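Local coordinates for protein p1 (Rice yellow mottle virus, PDB 6TY2) that suppresses host RNA silencing and has a role in virus spread, this chain being its C-terminal zinc-finger part, at residues A[11-16]-A[31-35]; A[34-40]-A[49-55]. One frame throughout, in Å; residues are numbered along the deposited sequence.

Contact 1: residues A[11-16]-A[31-35]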
loop_
_atom_site.group_PDB
_atom_site.type_symbol
_atom_site.label_atom_id
_atom_site.label_comp_id
_atom_site.label_asym_id
_atom_site.label_seq_id
_atom_site.Cartn_x
_atom_site.Cartn_y
_atom_site.Cartn_z
ATOM N N ARG A 11 4.011 -9.546 8.989
ATOM C CA ARG A 11 4.238 -8.224 8.423
ATOM C C ARG A 11 5.227 -7.411 9.269
ATOM O O ARG A 11 6.088 -6.724 8.728
ATOM C CB ARG A 11 2.927 -7.459 8.271
ATOM C CG ARG A 11 3.114 -6.135 7.563
ATOM C CD ARG A 11 2.026 -5.925 6.539
ATOM N NE ARG A 11 1.978 -4.536 6.085
ATOM C CZ ARG A 11 2.677 -4.068 5.058
ATOM N NH1 ARG A 11 3.493 -4.878 4.386
ATOM N NH2 ARG A 11 2.566 -2.789 4.705
ATOM N N ASN A 12 5.127 -7.519 10.588
ATOM C CA ASN A 12 6.031 -6.801 11.467
ATOM C C ASN A 12 7.449 -7.316 11.337
ATOM O O ASN A 12 8.383 -6.540 11.361
ATOM C CB ASN A 12 5.564 -6.880 12.924
ATOM C CG ASN A 12 4.452 -5.900 13.218
ATOM O OD1 ASN A 12 4.184 -5.008 12.414
ATOM N ND2 ASN A 12 3.795 -6.059 14.358
ATOM N N ALA A 13 7.606 -8.620 11.163
ATOM C CA ALA A 13 8.933 -9.176 10.914
ATOM C C ALA A 13 9.552 -8.507 9.691
ATOM O O ALA A 13 10.726 -8.158 9.682
ATOM C CB ALA A 13 8.852 -10.693 10.721
ATOM N N GLU A 14 8.742 -8.313 8.660
ATOM C CA GLU A 14 9.234 -7.781 7.399
ATOM C C GLU A 14 9.519 -6.290 7.505
ATOM O O GLU A 14 10.430 -5.773 6.849
ATOM C CB GLU A 14 8.226 -8.061 6.283
ATOM C CG GLU A 14 8.656 -7.588 4.907
ATOM C CD GLU A 14 9.985 -8.183 4.434
ATOM O OE1 GLU A 14 10.356 -9.315 4.850
ATOM O OE2 GLU A 14 10.658 -7.498 3.630
ATOM N N ILE A 15 8.737 -5.604 8.334
ATOM C CA ILE A 15 8.958 -4.190 8.636
ATOM C C ILE A 15 10.301 -4.021 9.320
ATOM O O ILE A 15 11.079 -3.135 8.972
ATOM C CB ILE A 15 7.851 -3.630 9.558
ATOM C CG1 ILE A 15 6.500 -3.577 8.839
ATOM C CG2 ILE A 15 8.245 -2.283 10.135
ATOM C CD1 ILE A 15 6.559 -2.885 7.508
ATOM N N SER A 16 10.565 -4.893 10.296
ATOM C CA SER A 16 11.837 -4.917 11.013
ATOM C C SER A 16 13.005 -5.022 10.054
ATOM O O SER A 16 14.008 -4.320 10.200
ATOM C CB SER A 16 11.899 -6.095 11.989
ATOM O OG SER A 16 11.186 -5.824 13.185
ATOM N N LEU A 31 9.465 2.828 8.658
ATOM C CA LEU A 31 8.313 1.934 8.732
ATOM C C LEU A 31 7.823 1.764 10.185
ATOM O O LEU A 31 8.596 1.816 11.146
ATOM C CB LEU A 31 8.645 0.578 8.088
ATOM C CG LEU A 31 8.937 0.627 6.580
ATOM C CD1 LEU A 31 9.372 -0.723 6.036
ATOM C CD2 LEU A 31 7.726 1.123 5.810
ATOM N N VAL A 32 6.519 1.591 10.335
ATOM C CA VAL A 32 5.914 1.576 11.658
ATOM C C VAL A 32 5.203 0.257 11.827
ATOM O O VAL A 32 4.681 -0.298 10.862
ATOM C CB VAL A 32 4.950 2.770 11.845
ATOM C CG1 VAL A 32 3.931 2.763 10.783
ATOM C CG2 VAL A 32 4.280 2.757 13.203
ATOM N N TYR A 33 5.209 -0.261 13.047
ATOM C CA TYR A 33 4.693 -1.591 13.303
ATOM C C TYR A 33 3.154 -1.638 13.382
ATOM O O TYR A 33 2.506 -0.682 13.780
ATOM C CB TYR A 33 5.304 -2.129 14.588
ATOM C CG TYR A 33 6.782 -2.483 14.513
ATOM C CD1 TYR A 33 7.242 -3.450 13.629
ATOM C CD2 TYR A 33 7.700 -1.887 15.364
ATOM C CE1 TYR A 33 8.586 -3.799 13.581
ATOM C CE2 TYR A 33 9.050 -2.229 15.333
ATOM C CZ TYR A 33 9.487 -3.188 14.441
ATOM O OH TYR A 33 10.822 -3.528 14.400
ATOM N N LEU A 34 2.579 -2.767 12.995
ATOM C CA LEU A 34 1.127 -2.928 13.008
ATOM C C LEU A 34 0.580 -3.473 14.335
ATOM O O LEU A 34 1.227 -4.282 15.011
ATOM C CB LEU A 34 0.691 -3.865 11.881
ATOM C CG LEU A 34 0.664 -3.437 10.419
ATOM C CD1 LEU A 34 2.023 -2.979 9.929
ATOM C CD2 LEU A 34 0.192 -4.618 9.601
ATOM N N SER A 35 -0.626 -3.041 14.685
ATOM C CA SER A 35 -1.410 -3.693 15.731
ATOM C C SER A 35 -2.858 -3.633 15.301
ATOM O O SER A 35 -3.168 -3.015 14.289
ATOM C CB SER A 35 -1.232 -3.012 17.087
ATOM O OG SER A 35 -1.762 -1.701 17.048
#
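Asn-12 reaches from the helix to the extended chain beside it and pairs its amide with both backbone groups of Leu-34. Asn-12 OD1 accepts from Leu-34 N at 2.8 Å, the donor lying in the carbonyl plane on a lone pair. Asn-12 ND2 returns a bond of 3.2 Å to Leu-34 O, which lies only 5° out of the amide plane. Two nearly straight bonds thus fix the rotation of the amide, and the Tyr-33 ring stands steeply against it, the two planes 77° apart. The backbone O of Asn-12 meets the edge of that ring, in its plane. At the far end of the ring Tyr-33 OH and Ser-16 OG share a hydrogen bond of 2.6 Å. The loop after helix 3-24 here doubles back along it, within a zinc-finger domain whose ligand His-8 lies on the same helix. Ile-15 CG2 lies 3.5 Å from Leu-31 CB and 3.8 Å from Tyr-33 CE1, the Ile-15 and Tyr-33 side chains sliding past each other in opposite directions. Beyond the amide, Leu-34 CD2 lies at the guanidinium edge of Arg-11 and touches Arg-11 CD at 3.8 Å; the polar end of Arg-11 goes to Asp-40.

Contact 2: residues A[34-40]-A[49-55]. With ZN (zinc ion), chain C.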
loop_
_atom_site.group_PDB
_atom_site.type_symbol
_atom_site.label_atom_id
_atom_site.label_comp_id
_atom_site.label_asym_id
_atom_site.label_seq_id
_atom_site.Cartn_x
_atom_site.Cartn_y
_atom_site.Cartn_z
ATOM N N LEU A 34 2.579 -2.767 12.995
ATOM C CA LEU A 34 1.127 -2.928 13.008
ATOM C C LEU A 34 0.580 -3.473 14.335
ATOM O O LEU A 34 1.227 -4.282 15.011
ATOM C CB LEU A 34 0.691 -3.865 11.881
ATOM C CG LEU A 34 0.664 -3.437 10.419
ATOM C CD1 LEU A 34 2.023 -2.979 9.929
ATOM C CD2 LEU A 34 0.192 -4.618 9.601
ATOM N N SER A 35 -0.626 -3.041 14.685
ATOM C CA SER A 35 -1.410 -3.693 15.731
ATOM C C SER A 35 -2.858 -3.633 15.301
ATOM O O SER A 35 -3.168 -3.015 14.289
ATOM C CB SER A 35 -1.232 -3.012 17.087
ATOM O OG SER A 35 -1.762 -1.701 17.048
ATOM N N ARG A 36 -3.745 -4.253 16.071
ATOM C CA ARG A 36 -5.167 -4.176 15.783
ATOM C C ARG A 36 -5.654 -2.738 15.790
ATOM O O ARG A 36 -6.628 -2.407 15.128
ATOM C CB ARG A 36 -5.972 -5.002 16.793
ATOM C CG ARG A 36 -5.736 -6.500 16.693
ATOM C CD ARG A 36 -6.600 -7.283 17.677
ATOM N NE ARG A 36 -6.225 -8.697 17.721
ATOM C CZ ARG A 36 -6.896 -9.630 18.389
ATOM N NH1 ARG A 36 -7.986 -9.306 19.074
ATOM N NH2 ARG A 36 -6.480 -10.889 18.371
ATOM N N ASP A 37 -4.979 -1.876 16.530
ATOM C CA ASP A 37 -5.445 -0.501 16.656
ATOM C C ASP A 37 -4.844 0.472 15.629
ATOM O O ASP A 37 -5.190 1.652 15.618
ATOM C CB ASP A 37 -5.184 -0.018 18.078
ATOM C CG ASP A 37 -5.858 -0.907 19.115
ATOM O OD1 ASP A 37 -7.088 -1.165 19.002
ATOM O OD2 ASP A 37 -5.143 -1.370 20.021
ATOM N N ALA A 38 -3.968 -0.031 14.763
ATOM C CA ALA A 38 -3.515 0.721 13.597
ATOM C C ALA A 38 -2.870 -0.259 12.637
ATOM O O ALA A 38 -1.747 -0.701 12.852
ATOM C CB ALA A 38 -2.539 1.838 13.986
ATOM N N CYS A 39 -3.595 -0.585 11.572
ATOM C CA CYS A 39 -3.232 -1.672 10.669
ATOM C C CYS A 39 -3.435 -1.284 9.200
ATOM O O CYS A 39 -4.412 -0.619 8.871
ATOM C CB CYS A 39 -4.070 -2.893 11.036
ATOM S SG CYS A 39 -4.062 -4.240 9.912
ATOM N N ASP A 40 -2.532 -1.678 8.310
ATOM C CA ASP A 40 -2.679 -1.242 6.923
ATOM C C ASP A 40 -2.971 -2.405 5.979
ATOM O O ASP A 40 -2.744 -2.309 4.782
ATOM C CB ASP A 40 -1.440 -0.462 6.453
ATOM C CG ASP A 40 -0.149 -1.268 6.528
ATOM O OD1 ASP A 40 -0.198 -2.438 6.940
ATOM O OD2 ASP A 40 0.928 -0.732 6.165
ATOM N N ARG A 49 -8.272 -1.454 12.950
ATOM C CA ARG A 49 -8.427 -0.072 12.517
ATOM C C ARG A 49 -7.593 0.137 11.276
ATOM O O ARG A 49 -6.370 0.092 11.335
ATOM C CB ARG A 49 -8.001 0.906 13.597
ATOM C CG ARG A 49 -8.274 2.354 13.233
ATOM C CD ARG A 49 -8.015 3.260 14.415
ATOM N NE ARG A 49 -8.352 4.644 14.113
ATOM C CZ ARG A 49 -8.339 5.624 15.011
ATOM N NH1 ARG A 49 -8.010 5.368 16.271
ATOM N NH2 ARG A 49 -8.659 6.856 14.645
ATOM N N PHE A 50 -8.250 0.370 10.151
ATOM C CA PHE A 50 -7.545 0.453 8.887
ATOM C C PHE A 50 -6.962 1.843 8.709
ATOM O O PHE A 50 -7.675 2.843 8.634
ATOM C CB PHE A 50 -8.475 0.087 7.732
ATOM C CG PHE A 50 -7.806 0.045 6.391
ATOM C CD1 PHE A 50 -6.615 -0.629 6.215
ATOM C CD2 PHE A 50 -8.386 0.663 5.300
ATOM C CE1 PHE A 50 -6.002 -0.672 4.982
ATOM C CE2 PHE A 50 -7.786 0.624 4.061
ATOM C CZ PHE A 50 -6.591 -0.044 3.900
ATOM N N VAL A 51 -5.639 1.879 8.661
ATOM C CA VAL A 51 -4.868 3.088 8.506
ATOM C C VAL A 51 -4.060 2.889 7.245
ATOM O O VAL A 51 -2.964 2.328 7.283
ATOM C CB VAL A 51 -3.968 3.333 9.720
ATOM C CG1 VAL A 51 -3.114 4.588 9.521
ATOM C CG2 VAL A 51 -4.835 3.436 10.964
ATOM N N LYS A 52 -4.637 3.329 6.128
ATOM C CA LYS A 52 -4.248 2.853 4.810
ATOM C C LYS A 52 -2.794 3.148 4.450
ATOM O O LYS A 52 -2.133 2.349 3.778
ATOM C CB LYS A 52 -5.163 3.469 3.762
ATOM C CG LYS A 52 -4.911 2.985 2.353
ATOM C CD LYS A 52 -5.825 3.734 1.393
ATOM C CE LYS A 52 -5.660 3.278 -0.029
ATOM N NZ LYS A 52 -6.660 4.009 -0.879
ATOM N N TYR A 53 -2.310 4.297 4.899
ATOM C CA TYR A 53 -0.984 4.761 4.531
ATOM C C TYR A 53 -0.059 4.800 5.742
ATOM O O TYR A 53 0.835 5.639 5.849
ATOM C CB TYR A 53 -1.087 6.122 3.874
ATOM C CG TYR A 53 -1.775 6.082 2.529
ATOM C CD1 TYR A 53 -1.084 5.688 1.405
ATOM C CD2 TYR A 53 -3.111 6.435 2.392
ATOM C CE1 TYR A 53 -1.679 5.656 0.175
ATOM C CE2 TYR A 53 -3.738 6.408 1.150
ATOM C CZ TYR A 53 -3.005 6.014 0.044
ATOM O OH TYR A 53 -3.565 5.971 -1.203
ATOM N N LEU A 54 -0.284 3.850 6.636
ATOM C CA LEU A 54 0.523 3.683 7.835
ATOM C C LEU A 54 2.000 3.645 7.474
ATOM O O LEU A 54 2.827 4.208 8.172
ATOM C CB LEU A 54 0.109 2.399 8.561
ATOM C CG LEU A 54 0.710 2.003 9.904
ATOM C CD1 LEU A 54 0.308 2.977 10.999
ATOM C CD2 LEU A 54 0.279 0.593 10.259
ATOM N N ASN A 55 2.312 3.009 6.351
ATOM C CA ASN A 55 3.688 2.883 5.910
ATOM C C ASN A 55 3.988 3.463 4.519
ATOM O O ASN A 55 3.538 2.931 3.500
ATOM C CB ASN A 55 4.076 1.403 5.972
ATOM C CG ASN A 55 4.339 0.947 7.397
ATOM O OD1 ASN A 55 5.055 1.611 8.130
ATOM N ND2 ASN A 55 3.735 -0.154 7.801
HETATM ZN ZN ZN C . -4.835 -6.007 11.170
HETATM O O HOH W 1 0.521 1.342 4.352
HETATM O O HOH W 2 -2.697 -0.033 2.655
#
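Leu-54 CD2 meets Leu-34 CD1 at 4.0 Å in the apolar part of this contact, which belongs to a zinc finger whose metal is held by Cys-39, His-8, His-44 and Cys-48. Ala-38 CB adds a looser contact to Val-51 CG2, and Leu-54 CD2 also comes 3.5 Å from Ala-38 O. Around these side chains the backbones pair through a single beta bridge, Cys-39 with Phe-50: Cys-39 N donates to Arg-49 O, and Val-51 N donates to Cys-39 O at 2.8 Å. Arg-49 N also bonds Arg-36 O, within the type I turn of residues 35-38. The CB of Cys-39 points away from residues 49-55, and Cys-39 SG, anti to the backbone N (chi1 168°), binds zinc at 2.3 Å. The Phe-50 ring puts its edge to the backbone of Asp-40, Phe-50 CE1 being 3.6 Å from Asp-40 C, and Lys-52 CA sits over the rim of one face. Lys-52 NZ bonds Leu-31 O and Ala-29 O of the second subunit. At the polar edge Asp-40 OD2, which also faces Arg-11, accepts a weak bond from Asn-55 ND2, the two flat groups 70° apart, while Asn-55 OD1 is taken by Val-32 N. One water donates to Asp-40 OD2 at 2.8 Å and to Lys-52 O, and accepts from Asn-55 N.

How the contacts relate
Contacts 1 and 2 share Leu-34 and Ser-35, where the chain passes from the helix-packed loop into the turn before Cys-39; their centres lie 10 Å apart. Two polar links tie them together: Arg-11 NH2 meets Asp-40 OD2 at 3.0 Å in a salt bridge, and Asn-55 OD1 lies 2.6 Å from Val-32 N, a probable hydrogen bond. Residues 54-55 also pack on residues 31-32, Val-32 CG1 being 3.2 Å from Leu-54 O. Of the zinc ligands His-8, Cys-39, His-44 and Cys-48, only Cys-39 lies within the segments. The shared Leu-34 is about 4 Å, side chain to side chain, from His-8 and from Cys-39, and its side chain is about 5 Å from the zinc ion.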